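Local coordinates for acyl-CoA hydrolase (Bacillus cereus, PDB 1Y7U), which hydrolyses acyl-coenzyme A thioesters to free coenzyme A and a carboxylic acid, probably acting on long-chain fatty acyl groups, at the interface of chains A and B. Numbering follows the deposited sequence. Chains: chain A/B, Acyl-CoA hydrolase.

The interface of chains A and B. Residues chain A 55-56, 59; chain B 81, 105-107, 110.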
# COMPACT_ATOMS: atom_id res chain seq x y z
N SER A 55 20.25 -12.35 5.28
CA SER A 55 20.34 -12.22 6.73
C SER A 55 20.22 -13.55 7.47
O SER A 55 20.76 -13.70 8.56
CB SER A 55 19.29 -11.23 7.23
OG SER A 55 18.02 -11.58 6.75
N ARG A 56 19.52 -14.52 6.89
CA ARG A 56 19.42 -15.81 7.55
C ARG A 56 20.80 -16.46 7.60
O ARG A 56 21.20 -17.04 8.61
CB ARG A 56 18.45 -16.73 6.82
CG ARG A 56 17.05 -16.68 7.36
CD ARG A 56 16.14 -17.69 6.70
NE ARG A 56 14.82 -17.67 7.31
CZ ARG A 56 13.74 -18.28 6.83
NH1 ARG A 56 13.81 -18.98 5.71
NH2 ARG A 56 12.59 -18.19 7.48
N ARG A 59 23.14 -13.70 9.52
CA ARG A 59 22.65 -13.33 10.84
C ARG A 59 23.12 -11.90 11.09
O ARG A 59 23.31 -11.48 12.23
CB ARG A 59 23.21 -14.25 11.92
CG ARG A 59 23.13 -15.73 11.58
CD ARG A 59 21.92 -16.44 12.19
NE ARG A 59 20.65 -15.96 11.67
CZ ARG A 59 19.64 -16.75 11.32
NH1 ARG A 59 19.75 -18.07 11.43
NH2 ARG A 59 18.50 -16.22 10.89
N CYS B 81 11.15 -12.17 11.55
CA CYS B 81 10.60 -12.28 10.21
C CYS B 81 9.52 -13.33 10.42
O CYS B 81 9.66 -14.21 11.26
CB CYS B 81 11.66 -12.73 9.21
SG CYS B 81 12.38 -14.31 9.53
N GLU B 105 10.68 -15.96 13.52
CA GLU B 105 12.10 -16.29 13.60
C GLU B 105 12.98 -15.09 13.90
O GLU B 105 12.88 -14.04 13.27
CB GLU B 105 12.56 -16.96 12.30
CG GLU B 105 14.06 -17.26 12.25
CD GLU B 105 14.53 -17.70 10.86
OE1 GLU B 105 15.76 -17.84 10.65
OE2 GLU B 105 13.66 -17.92 9.99
N TYR B 106 13.85 -15.26 14.88
CA TYR B 106 14.74 -14.19 15.28
C TYR B 106 15.86 -13.92 14.28
O TYR B 106 16.66 -14.80 13.98
CB TYR B 106 15.35 -14.49 16.63
CG TYR B 106 15.80 -13.23 17.27
CD1 TYR B 106 17.14 -12.89 17.32
CD2 TYR B 106 14.86 -12.35 17.78
CE1 TYR B 106 17.53 -11.69 17.86
CE2 TYR B 106 15.24 -11.14 18.32
CZ TYR B 106 16.58 -10.82 18.36
OH TYR B 106 16.97 -9.62 18.94
N LEU B 107 15.93 -12.69 13.80
CA LEU B 107 16.94 -12.32 12.82
C LEU B 107 18.40 -12.65 13.16
O LEU B 107 19.04 -13.42 12.44
CB LEU B 107 16.78 -10.84 12.46
CG LEU B 107 15.41 -10.52 11.81
CD1 LEU B 107 15.26 -9.02 11.56
CD2 LEU B 107 15.27 -11.30 10.51
N GLY B 110 18.48 -16.69 15.05
CA GLY B 110 17.91 -17.89 14.45
C GLY B 110 16.81 -18.59 15.23
O GLY B 110 16.26 -19.59 14.77
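The C-terminal end of helix 39-58 of chain A and the loop residue A:Arg59 just beyond it meet the end of strand 95-106 of chain B and the turn that follows. Both chains carry the hotdog fold of the acyl-CoA thioesterases, and this patch, with its twin where the chains are exchanged, belongs to their two-fold interface. B:Glu105 reaches across with CG anti to the backbone N (chi1 176°) and an extended chain beyond, which sets its carboxylate between two arginines; glutamate suits this place because it can offer one oxygen to each. A:Arg56 crosses the glutamate at about a right angle. A:Arg56 NH2 forms a salt bridge to B:Glu105 OE2 at 2.7 Å, meeting that oxygen nearly along its C-O axis, while NE adds a weak hydrogen bond to the same oxygen. The two planar groups are only 23° apart, yet the acceptor is tilted out of the guanidinium plane. The other oxygen, B:Glu105 OE1, receives A:Arg59 NH2 on its anti side but well out of the carboxylate plane, at 3.2 Å, in a fairly straight bond (161° at H) with OE1 in the guanidinium plane at its edge. Arginine suits both places because its long chain spans the gap and its several N-H groups can serve more than one acceptor. Thus A:Arg59, bent at chi2 and chi3, also directs NE to the backbone O of B:Leu107 at 3.1 Å, and NH2 to that carbonyl as well, both weakly. One face of its guanidinium lies against CA of B:Gly110, 3.7 Å from A:Arg59 CZ, where a residue without a side chain permits close approach; A:Arg56 O lies over the opposite face.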